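Local atomic coordinates of glutathione S-transferase (Burkholderia xenovorans, PDB entry 2DSA), a protein that binds glutathione and reductively dechlorinates polychlorinated biphenyl metabolites, with probable glutathione transferase activity. Residues K2-P7 / V52-L57; C10-H15 / Q192-A197; P111-A116 / A166-D171. All coordinates share one frame; numbering follows the deposited sequence.

Interaction 1: K2-P7 / V52-L57; sequences KLYYSP and VPCLQL. With GSH (glutathione), chain E.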
loop_
_atom_site.group_PDB
_atom_site.type_symbol
_atom_site.label_atom_id
_atom_site.label_comp_id
_atom_site.label_asym_id
_atom_site.label_seq_id
_atom_site.Cartn_x
_atom_site.Cartn_y
_atom_site.Cartn_z
ATOM N N LYS A 2 -16.844 -14.737 -2.630
ATOM C CA LYS A 2 -17.377 -14.058 -1.447
ATOM C C LYS A 2 -16.538 -12.821 -1.102
ATOM O O LYS A 2 -15.302 -12.864 -1.130
ATOM C CB LYS A 2 -17.428 -15.017 -0.244
ATOM C CG LYS A 2 -18.188 -16.325 -0.528
ATOM C CD LYS A 2 -18.298 -17.215 0.699
ATOM C CE LYS A 2 -19.052 -18.515 0.363
ATOM N NZ LYS A 2 -19.178 -19.340 1.597
ATOM N N LEU A 3 -17.211 -11.720 -0.792
ATOM C CA LEU A 3 -16.528 -10.556 -0.250
ATOM C C LEU A 3 -16.925 -10.305 1.213
ATOM O O LEU A 3 -18.087 -10.068 1.533
ATOM C CB LEU A 3 -16.755 -9.307 -1.106
ATOM C CG LEU A 3 -16.036 -8.065 -0.546
ATOM C CD1 LEU A 3 -14.497 -8.189 -0.698
ATOM C CD2 LEU A 3 -16.559 -6.783 -1.178
ATOM N N TYR A 4 -15.935 -10.387 2.093
ATOM C CA TYR A 4 -16.122 -10.064 3.497
ATOM C C TYR A 4 -16.055 -8.552 3.655
ATOM O O TYR A 4 -15.092 -7.900 3.214
ATOM C CB TYR A 4 -15.096 -10.804 4.356
ATOM C CG TYR A 4 -15.238 -12.303 4.228
ATOM C CD1 TYR A 4 -14.650 -12.993 3.164
ATOM C CD2 TYR A 4 -15.997 -13.030 5.153
ATOM C CE1 TYR A 4 -14.807 -14.370 3.024
ATOM C CE2 TYR A 4 -16.157 -14.411 5.034
ATOM C CZ TYR A 4 -15.568 -15.073 3.967
ATOM O OH TYR A 4 -15.731 -16.424 3.865
ATOM N N TYR A 5 -17.104 -7.995 4.255
ATOM C CA TYR A 5 -17.256 -6.557 4.333
ATOM C C TYR A 5 -17.832 -6.096 5.663
ATOM O O TYR A 5 -18.413 -6.884 6.403
ATOM C CB TYR A 5 -18.130 -6.062 3.176
ATOM C CG TYR A 5 -19.626 -6.088 3.445
ATOM C CD1 TYR A 5 -20.341 -4.905 3.630
ATOM C CD2 TYR A 5 -20.327 -7.297 3.504
ATOM C CE1 TYR A 5 -21.711 -4.928 3.877
ATOM C CE2 TYR A 5 -21.693 -7.323 3.749
ATOM C CZ TYR A 5 -22.372 -6.142 3.934
ATOM O OH TYR A 5 -23.724 -6.175 4.171
ATOM N N SER A 6 -17.648 -4.815 5.960
ATOM C CA SER A 6 -18.416 -4.138 7.001
ATOM C C SER A 6 -18.974 -2.866 6.388
ATOM O O SER A 6 -18.253 -2.168 5.663
ATOM C CB SER A 6 -17.561 -3.848 8.238
ATOM O OG SER A 6 -18.353 -3.312 9.301
ATOM N N PRO A 7 -20.283 -2.589 6.609
ATOM C CA PRO A 7 -20.919 -1.436 5.948
ATOM C C PRO A 7 -20.098 -0.154 6.079
ATOM O O PRO A 7 -19.744 0.248 7.198
ATOM C CB PRO A 7 -22.258 -1.300 6.687
ATOM C CG PRO A 7 -22.578 -2.679 7.119
ATOM C CD PRO A 7 -21.242 -3.335 7.451
ATOM N N VAL A 52 -11.256 -6.303 7.293
ATOM C CA VAL A 52 -11.852 -6.384 5.955
ATOM C C VAL A 52 -11.100 -5.384 5.087
ATOM O O VAL A 52 -10.439 -4.507 5.643
ATOM C CB VAL A 52 -13.397 -6.128 5.958
ATOM C CG1 VAL A 52 -14.137 -7.282 6.677
ATOM C CG2 VAL A 52 -13.745 -4.776 6.568
ATOM N N PRO A 53 -11.137 -5.542 3.743
ATOM C CA PRO A 53 -11.784 -6.630 2.963
ATOM C C PRO A 53 -10.978 -7.931 2.889
ATOM O O PRO A 53 -9.769 -7.937 3.141
ATOM C CB PRO A 53 -11.882 -6.035 1.554
ATOM C CG PRO A 53 -10.687 -5.161 1.451
ATOM C CD PRO A 53 -10.479 -4.566 2.852
ATOM N N CYS A 54 -11.670 -9.018 2.548
ATOM C CA CYS A 54 -11.046 -10.253 2.107
ATOM C C CYS A 54 -11.882 -10.798 0.943
ATOM O O CYS A 54 -13.107 -10.870 1.040
ATOM C CB CYS A 54 -10.972 -11.278 3.243
ATOM S SG CYS A 54 -10.336 -12.898 2.746
ATOM N N LEU A 55 -11.228 -11.165 -0.152
ATOM C CA LEU A 55 -11.924 -11.796 -1.260
ATOM C C LEU A 55 -11.634 -13.277 -1.231
ATOM O O LEU A 55 -10.472 -13.690 -1.205
ATOM C CB LEU A 55 -11.519 -11.191 -2.611
ATOM C CG LEU A 55 -12.251 -11.706 -3.863
ATOM C CD1 LEU A 55 -13.646 -11.094 -4.003
ATOM C CD2 LEU A 55 -11.418 -11.439 -5.103
ATOM N N GLN A 56 -12.704 -14.070 -1.205
ATOM C CA GLN A 56 -12.597 -15.524 -1.218
ATOM C C GLN A 56 -13.004 -15.966 -2.622
ATOM O O GLN A 56 -14.103 -15.643 -3.068
ATOM C CB GLN A 56 -13.512 -16.144 -0.161
ATOM C CG GLN A 56 -13.265 -17.652 0.128
ATOM C CD GLN A 56 -13.635 -18.037 1.567
ATOM O OE1 GLN A 56 -14.696 -17.670 2.052
ATOM N NE2 GLN A 56 -12.746 -18.770 2.254
ATOM N N LEU A 57 -12.104 -16.652 -3.327
ATOM C CA LEU A 57 -12.397 -17.111 -4.688
ATOM C C LEU A 57 -13.223 -18.379 -4.645
ATOM O O LEU A 57 -13.196 -19.118 -3.657
ATOM C CB LEU A 57 -11.130 -17.379 -5.510
ATOM C CG LEU A 57 -9.990 -16.368 -5.617
ATOM C CD1 LEU A 57 -8.984 -16.827 -6.658
ATOM C CD2 LEU A 57 -10.509 -14.987 -5.937
HETATM N N1 GSH E . -3.965 -2.977 5.151
HETATM C CA1 GSH E . -5.408 -3.246 5.096
HETATM C C1 GSH E . -5.933 -3.073 3.697
HETATM O O11 GSH E . -5.488 -2.153 2.967
HETATM O O12 GSH E . -6.837 -3.828 3.252
HETATM C CB1 GSH E . -6.225 -2.329 6.000
HETATM C CG1 GSH E . -7.691 -2.789 6.052
HETATM C CD1 GSH E . -8.411 -2.074 7.162
HETATM O OE1 GSH E . -7.690 -1.129 7.883
HETATM N N2 GSH E . -9.693 -2.372 7.391
HETATM C CA2 GSH E . -10.500 -1.797 8.456
HETATM C C2 GSH E . -10.890 -2.820 9.474
HETATM O O2 GSH E . -11.400 -4.053 9.077
HETATM C CB2 GSH E . -11.783 -1.164 7.918
HETATM S SG2 GSH E . -11.390 0.208 6.815
HETATM N N3 GSH E . -10.736 -2.504 10.745
HETATM C CA3 GSH E . -9.625 -3.034 11.521
HETATM C C3 GSH E . -10.202 -3.914 12.579
HETATM O O31 GSH E . -11.429 -4.158 12.517
HETATM O O32 GSH E . -9.491 -4.394 13.491
#

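Interaction 2: C10-H15 / Q192-A197; sequences CSLSPH and QSALRA. With GSH (glutathione), chain E.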
loop_
_atom_site.group_PDB
_atom_site.type_symbol
_atom_site.label_atom_id
_atom_site.label_comp_id
_atom_site.label_asym_id
_atom_site.label_seq_id
_atom_site.Cartn_x
_atom_site.Cartn_y
_atom_site.Cartn_z
ATOM N N CYS A 10 -13.620 0.190 4.330
ATOM C CA CYS A 10 -12.858 0.230 3.074
ATOM C C CYS A 10 -13.245 -0.885 2.096
ATOM O O CYS A 10 -12.923 -0.798 0.917
ATOM C CB CYS A 10 -11.350 0.182 3.344
ATOM S SG CYS A 10 -10.819 -1.283 4.272
ATOM N N SER A 11 -13.916 -1.928 2.597
ATOM C CA SER A 11 -14.420 -3.021 1.767
ATOM C C SER A 11 -15.456 -2.562 0.756
ATOM O O SER A 11 -15.752 -3.274 -0.207
ATOM C CB SER A 11 -14.993 -4.144 2.624
ATOM O OG SER A 11 -15.696 -3.630 3.725
ATOM N N LEU A 12 -15.983 -1.355 0.960
ATOM C CA LEU A 12 -16.910 -0.752 0.023
ATOM C C LEU A 12 -16.217 -0.542 -1.328
ATOM O O LEU A 12 -16.876 -0.477 -2.367
ATOM C CB LEU A 12 -17.463 0.558 0.600
ATOM C CG LEU A 12 -18.347 1.474 -0.273
ATOM C CD1 LEU A 12 -19.645 0.790 -0.783
ATOM C CD2 LEU A 12 -18.662 2.772 0.462
ATOM N N SER A 13 -14.884 -0.445 -1.299
ATOM C CA SER A 13 -14.080 -0.286 -2.511
ATOM C C SER A 13 -14.094 -1.521 -3.442
ATOM O O SER A 13 -14.486 -1.390 -4.602
ATOM C CB SER A 13 -12.644 0.144 -2.153
ATOM O OG SER A 13 -11.819 0.148 -3.307
ATOM N N PRO A 14 -13.627 -2.701 -2.970
ATOM C CA PRO A 14 -13.895 -3.888 -3.795
ATOM C C PRO A 14 -15.377 -4.141 -4.097
ATOM O O PRO A 14 -15.692 -4.546 -5.213
ATOM C CB PRO A 14 -13.293 -5.059 -2.992
ATOM C CG PRO A 14 -12.807 -4.495 -1.692
ATOM C CD PRO A 14 -12.777 -3.011 -1.797
ATOM N N HIS A 15 -16.271 -3.895 -3.138
ATOM C CA HIS A 15 -17.722 -3.999 -3.396
ATOM C C HIS A 15 -18.107 -3.226 -4.665
ATOM O O HIS A 15 -18.640 -3.798 -5.610
ATOM C CB HIS A 15 -18.523 -3.483 -2.193
ATOM C CG HIS A 15 -19.998 -3.748 -2.276
ATOM N ND1 HIS A 15 -20.843 -3.558 -1.207
ATOM C CD2 HIS A 15 -20.775 -4.199 -3.295
ATOM C CE1 HIS A 15 -22.079 -3.861 -1.566
ATOM N NE2 HIS A 15 -22.063 -4.255 -2.827
ATOM N N GLN A 192 -23.898 3.743 -6.443
ATOM C CA GLN A 192 -25.176 3.885 -5.719
ATOM C C GLN A 192 -25.819 2.541 -5.348
ATOM O O GLN A 192 -26.459 2.427 -4.302
ATOM C CB GLN A 192 -26.162 4.775 -6.493
ATOM C CG GLN A 192 -25.768 6.270 -6.522
ATOM C CD GLN A 192 -25.746 6.921 -5.124
ATOM O OE1 GLN A 192 -26.679 6.749 -4.336
ATOM N NE2 GLN A 192 -24.679 7.668 -4.820
ATOM N N SER A 193 -25.642 1.532 -6.205
ATOM C CA SER A 193 -26.096 0.169 -5.918
ATOM C C SER A 193 -25.379 -0.447 -4.725
ATOM O O SER A 193 -26.002 -1.152 -3.929
ATOM C CB SER A 193 -25.902 -0.738 -7.126
ATOM O OG SER A 193 -26.804 -0.391 -8.158
ATOM N N ALA A 194 -24.073 -0.187 -4.615
ATOM C CA ALA A 194 -23.281 -0.707 -3.503
ATOM C C ALA A 194 -23.671 -0.036 -2.191
ATOM O O ALA A 194 -23.830 -0.718 -1.175
ATOM C CB ALA A 194 -21.777 -0.578 -3.780
ATOM N N LEU A 195 -23.845 1.289 -2.212
ATOM C CA LEU A 195 -24.327 2.039 -1.036
ATOM C C LEU A 195 -25.662 1.480 -0.543
ATOM O O LEU A 195 -25.853 1.251 0.648
ATOM C CB LEU A 195 -24.493 3.526 -1.376
ATOM C CG LEU A 195 -23.413 4.585 -1.105
ATOM C CD1 LEU A 195 -22.034 4.005 -0.743
ATOM C CD2 LEU A 195 -23.329 5.571 -2.275
ATOM N N ARG A 196 -26.587 1.279 -1.476
ATOM C CA ARG A 196 -27.888 0.707 -1.164
ATOM C C ARG A 196 -27.719 -0.694 -0.559
ATOM O O ARG A 196 -28.272 -0.991 0.509
ATOM C CB ARG A 196 -28.750 0.675 -2.426
ATOM C CG ARG A 196 -30.202 1.078 -2.203
ATOM C CD ARG A 196 -31.012 1.028 -3.499
ATOM N NE ARG A 196 -30.443 1.877 -4.553
ATOM C CZ ARG A 196 -29.926 1.425 -5.697
ATOM N NH1 ARG A 196 -29.915 0.115 -5.962
ATOM N NH2 ARG A 196 -29.426 2.291 -6.589
ATOM N N ALA A 197 -26.912 -1.528 -1.216
ATOM C CA ALA A 197 -26.668 -2.906 -0.772
ATOM C C ALA A 197 -26.032 -3.005 0.613
ATOM O O ALA A 197 -26.204 -4.013 1.299
ATOM C CB ALA A 197 -25.831 -3.668 -1.795
HETATM N N1 GSH E . -3.965 -2.977 5.151
HETATM C CA1 GSH E . -5.408 -3.246 5.096
HETATM C C1 GSH E . -5.933 -3.073 3.697
HETATM O O11 GSH E . -5.488 -2.153 2.967
HETATM O O12 GSH E . -6.837 -3.828 3.252
HETATM C CB1 GSH E . -6.225 -2.329 6.000
HETATM C CG1 GSH E . -7.691 -2.789 6.052
HETATM C CD1 GSH E . -8.411 -2.074 7.162
HETATM O OE1 GSH E . -7.690 -1.129 7.883
HETATM N N2 GSH E . -9.693 -2.372 7.391
HETATM C CA2 GSH E . -10.500 -1.797 8.456
HETATM C C2 GSH E . -10.890 -2.820 9.474
HETATM O O2 GSH E . -11.400 -4.053 9.077
HETATM C CB2 GSH E . -11.783 -1.164 7.918
HETATM S SG2 GSH E . -11.390 0.208 6.815
HETATM N N3 GSH E . -10.736 -2.504 10.745
HETATM C CA3 GSH E . -9.625 -3.034 11.521
HETATM C C3 GSH E . -10.202 -3.914 12.579
HETATM O O31 GSH E . -11.429 -4.158 12.517
HETATM O O32 GSH E . -9.491 -4.394 13.491
#

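Interaction 3: P111-A116 / A166-D171; sequences PLFNPA and AYVNID. With HPX ((2Z,4E)-2-hydroxy-6-oxo-6-phenylhexa-2,4-dienoic acid), chain F.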
loop_
_atom_site.group_PDB
_atom_site.type_symbol
_atom_site.label_atom_id
_atom_site.label_comp_id
_atom_site.label_asym_id
_atom_site.label_seq_id
_atom_site.Cartn_x
_atom_site.Cartn_y
_atom_site.Cartn_z
ATOM N N PRO A 111 -6.683 6.363 12.870
ATOM C CA PRO A 111 -6.687 6.861 14.257
ATOM C C PRO A 111 -7.873 7.774 14.584
ATOM O O PRO A 111 -8.315 7.804 15.728
ATOM C CB PRO A 111 -5.374 7.646 14.352
ATOM C CG PRO A 111 -4.526 7.117 13.219
ATOM C CD PRO A 111 -5.500 6.853 12.136
ATOM N N LEU A 112 -8.388 8.495 13.588
ATOM C CA LEU A 112 -9.572 9.342 13.768
ATOM C C LEU A 112 -10.844 8.563 14.132
ATOM O O LEU A 112 -11.721 9.096 14.812
ATOM C CB LEU A 112 -9.818 10.230 12.540
ATOM C CG LEU A 112 -8.704 11.192 12.122
ATOM C CD1 LEU A 112 -9.123 12.044 10.935
ATOM C CD2 LEU A 112 -8.257 12.080 13.284
ATOM N N PHE A 113 -10.946 7.315 13.678
ATOM C CA PHE A 113 -12.096 6.469 14.001
ATOM C C PHE A 113 -11.897 5.748 15.329
ATOM O O PHE A 113 -12.771 5.012 15.782
ATOM C CB PHE A 113 -12.360 5.452 12.887
ATOM C CG PHE A 113 -12.930 6.059 11.640
ATOM C CD1 PHE A 113 -12.095 6.476 10.610
ATOM C CD2 PHE A 113 -14.302 6.211 11.493
ATOM C CE1 PHE A 113 -12.624 7.036 9.457
ATOM C CE2 PHE A 113 -14.836 6.779 10.343
ATOM C CZ PHE A 113 -13.998 7.189 9.327
ATOM N N ASN A 114 -10.742 5.978 15.944
ATOM C CA ASN A 114 -10.393 5.356 17.212
ATOM C C ASN A 114 -10.713 6.283 18.397
ATOM O O ASN A 114 -10.241 7.425 18.435
ATOM C CB ASN A 114 -8.910 4.956 17.196
ATOM C CG ASN A 114 -8.504 4.072 18.380
ATOM O OD1 ASN A 114 -9.345 3.577 19.143
ATOM N ND2 ASN A 114 -7.197 3.868 18.527
ATOM N N PRO A 115 -11.546 5.807 19.350
ATOM C CA PRO A 115 -11.801 6.566 20.591
ATOM C C PRO A 115 -10.567 6.669 21.494
ATOM O O PRO A 115 -10.374 7.689 22.154
ATOM C CB PRO A 115 -12.897 5.752 21.294
ATOM C CG PRO A 115 -13.437 4.811 20.253
ATOM C CD PRO A 115 -12.317 4.550 19.308
ATOM N N ALA A 116 -9.739 5.626 21.500
ATOM C CA ALA A 116 -8.576 5.541 22.389
ATOM C C ALA A 116 -7.323 6.247 21.852
ATOM O O ALA A 116 -6.262 6.214 22.494
ATOM C CB ALA A 116 -8.272 4.074 22.728
ATOM N N ALA A 166 -17.029 13.055 6.224
ATOM C CA ALA A 166 -18.234 13.497 6.937
ATOM C C ALA A 166 -18.329 12.906 8.341
ATOM O O ALA A 166 -18.800 13.566 9.273
ATOM C CB ALA A 166 -19.478 13.148 6.140
ATOM N N TYR A 167 -17.884 11.663 8.497
ATOM C CA TYR A 167 -18.009 10.952 9.774
ATOM C C TYR A 167 -16.967 11.333 10.819
ATOM O O TYR A 167 -17.192 11.162 12.020
ATOM C CB TYR A 167 -18.024 9.453 9.525
ATOM C CG TYR A 167 -19.182 9.056 8.647
ATOM C CD1 TYR A 167 -18.990 8.738 7.305
ATOM C CD2 TYR A 167 -20.483 9.034 9.153
ATOM C CE1 TYR A 167 -20.066 8.377 6.490
ATOM C CE2 TYR A 167 -21.568 8.679 8.352
ATOM C CZ TYR A 167 -21.355 8.350 7.021
ATOM O OH TYR A 167 -22.436 7.996 6.231
ATOM N N VAL A 168 -15.845 11.866 10.351
ATOM C CA VAL A 168 -14.763 12.328 11.219
ATOM C C VAL A 168 -14.564 13.843 11.098
ATOM O O VAL A 168 -13.500 14.372 11.432
ATOM C CB VAL A 168 -13.424 11.577 10.960
ATOM C CG1 VAL A 168 -13.487 10.155 11.492
ATOM C CG2 VAL A 168 -13.043 11.605 9.477
ATOM N N ASN A 169 -15.605 14.524 10.612
ATOM C CA ASN A 169 -15.674 16.002 10.563
ATOM C C ASN A 169 -14.598 16.693 9.726
ATOM O O ASN A 169 -14.187 17.814 10.047
ATOM C CB ASN A 169 -15.745 16.619 11.984
ATOM C CG ASN A 169 -16.857 16.016 12.833
ATOM O OD1 ASN A 169 -18.044 16.148 12.513
ATOM N ND2 ASN A 169 -16.475 15.334 13.916
ATOM N N ILE A 170 -14.152 16.033 8.655
ATOM C CA ILE A 170 -13.201 16.646 7.713
ATOM C C ILE A 170 -13.939 17.399 6.615
ATOM O O ILE A 170 -14.746 16.829 5.851
ATOM C CB ILE A 170 -12.179 15.633 7.116
ATOM C CG1 ILE A 170 -11.261 15.105 8.220
ATOM C CG2 ILE A 170 -11.344 16.290 6.011
ATOM C CD1 ILE A 170 -10.539 13.815 7.893
ATOM N N ASP A 171 -13.670 18.697 6.566
ATOM C CA ASP A 171 -14.263 19.575 5.582
ATOM C C ASP A 171 -13.430 19.497 4.312
ATOM O O ASP A 171 -12.215 19.679 4.352
ATOM C CB ASP A 171 -14.286 21.012 6.116
ATOM C CG ASP A 171 -15.203 21.921 5.319
ATOM O OD1 ASP A 171 -15.110 23.151 5.507
ATOM O OD2 ASP A 171 -16.020 21.421 4.511
HETATM C CB3 HPX F . -18.855 3.925 8.119
HETATM C CB4 HPX F . -18.543 5.267 7.920
HETATM C CB5 HPX F . -17.216 5.695 8.004
HETATM C CB6 HPX F . -16.210 4.773 8.280
HETATM C CB1 HPX F . -16.521 3.434 8.477
HETATM C CB2 HPX F . -17.845 3.011 8.398
HETATM C CA6 HPX F . -15.444 2.441 8.788
HETATM O OA4 HPX F . -15.741 1.400 9.356
HETATM C CA5 HPX F . -14.035 2.691 8.434
HETATM C CA4 HPX F . -13.113 2.344 9.322
HETATM C CA3 HPX F . -11.678 2.533 9.061
HETATM C CA2 HPX F . -10.748 1.911 9.797
HETATM O OA3 HPX F . -11.036 1.105 10.813
HETATM C CA1 HPX F . -9.357 2.121 9.479
HETATM O OA2 HPX F . -8.501 1.381 10.009
HETATM O OA1 HPX F . -9.074 3.030 8.676
#

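Interaction 1: K2-P7 / V52-L57
Tyr4 and Gln56 meet tip to tip on one face of the sheet: the phenol hydroxyl gives a hydrogen bond to Gln56 OE1, and the ring and amide planes stand 65° apart. The OH to OE1 separation of 2.4 Å is very short, so its exact length is doubtful. With CG anti to its own carbonyl carbon (chi1 -61°), the Tyr4 ring reaches along the strand toward Gln56, with the carbonyl O of Cys54 and CB of Gln56 at its edge, while Cys54 SG sits obliquely, 5.3 Å from the ring centroid. Lys2 runs alongside Gln56, pointing the same way, its CD 3.9 Å from Gln56 OE1. On the opposite face, Leu3 CD1 reaches Pro53 CB at 4.1 Å, beneath helices 12-21 and 66-76. The backbones set this register: Lys2 and Gln56 form a hydrogen-bonded antiparallel pair, with Gln56 N to Lys2 O at 2.9 Å and 179°. Where the strands part, Val52 bonds glutathione twice, its N to O2 and its O receiving N2, both at 2.9 Å. A cis peptide before Pro53, next to backbone atoms that hold the cysteinyl part of glutathione, is the hallmark of the thioredoxin-like glutathione site.

Interaction 2: C10-H15 / Q192-A197
Ala194 presses its methyl onto the imidazole of His15 in a CH-pi contact: CB lies 3.7 Å from the ring centroid and only 7° off the normal, so it sits over the middle of the face. CG of His15 is anti to the backbone N (chi1 -171°), which carries the ring out toward helix 189-197. At the ring edge the contact is of van der Waals kind, Ala197 CB approaching His15 CE1 at 3.8 Å. The apolar group is formed by Leu12, whose two methyls divide the work: CD1 reaches Ala194 CB at 3.9 Å and CD2 reaches Leu195 CD1 at 3.8 Å, the two leucine side chains meeting at a slant. Polar bonding is left to residues outside the two segments: His15 ND1 is hydrogen-bonded to Glu198 and NE2 to Arg19, which together fix the rotation of the ring. At the start of 10-15, Cys10 SG stands 3.0 Å from the glutathione sulfur SG2, close for two sulfurs but far longer than a disulfide. Helix 12-21 is thus enclosed on several sides: Leu3 of strand 2-5 touches His15, Val160 of helix 153-163 touches Leu12, and the chain's last helix, 189-197, covers the side where Leu12 and His15 project.

Interaction 3: P111-A116 / A166-D171
The Phe113 ring is held between Val168 and the bound hydroxy-oxo-phenylhexadienoic acid (HPX). Over one face comes the methyl CG1 of Val168, 3.7 Å from the ring centroid and 9° off the normal, a CH-pi contact centred on the ring. Over the opposite face lies the ligand, with its chain atom CA4 above the ring and its phenyl carbon CB6 a short 3.2 Å from Phe113 CE2, a value to be read with caution. Trp164 adds an edge-to-face contact with the same ring, and Tyr167 CB stands obliquely to it, 4.2 Å from CE2. The Tyr167 ring offers the ligand a face instead: HPX CB4 rides 3.5 Å above its plane, displaced toward the rim. The ligand phenyl and the Tyr167 ring are nearly perpendicular, so the phenyl presents its CB4-CB5 edge to the Tyr167 face. CB of Tyr167 points toward 111-116, while its ring leads away from that segment and lies against the ligand.

Below the aromatic layer the packing is aliphatic. Val168 CG1, anti to its carbonyl carbon (chi1 -73°), serves two neighbours, touching Leu112 CB at 3.8 Å as well as the Phe113 ring. Leu112 CD1 in turn meets Ile170 CD1 at 3.8 Å, the two side chains crossing at about a right angle. Phe109 of helix 89-109 lies against both Val168 and Ile170, and Arg126 of helix 119-139 bonds the carbonyl O of Val168. Within 111-116, Asn114 OD1 accepts from Ala116 N, an Asx turn, although the donor lies well above the carbonyl plane. Ser110, just before this segment, is hydrogen-bonded to the ligand. Two interhelical loops of the all-helical domain thereby form an aromatic wall of the hydrophobic-substrate pocket, the H-site of glutathione transferases.

How the interactions relate
Interactions 1 and 2 share the glutathione side of the active site. Their centres lie about 11 Å apart and they touch directly: Ser6 N is probably hydrogen-bonded to Ser11 OG at 3.2 Å, Leu3 CD2 packs on His15 N, and Cys10 SG is 3.5 Å from the carbonyl O of Val52. Interaction 3 belongs to the HPX side, its centre about 23 Å and 20 Å from those of interactions 1 and 2, with nearest atoms about 8 Å away in each case. The ligands bridge this gap. Glutathione SG2, beside Cys10, lies 3.2 Å from HPX CA3, and the phenyl end of HPX reaches Phe113 and Tyr167.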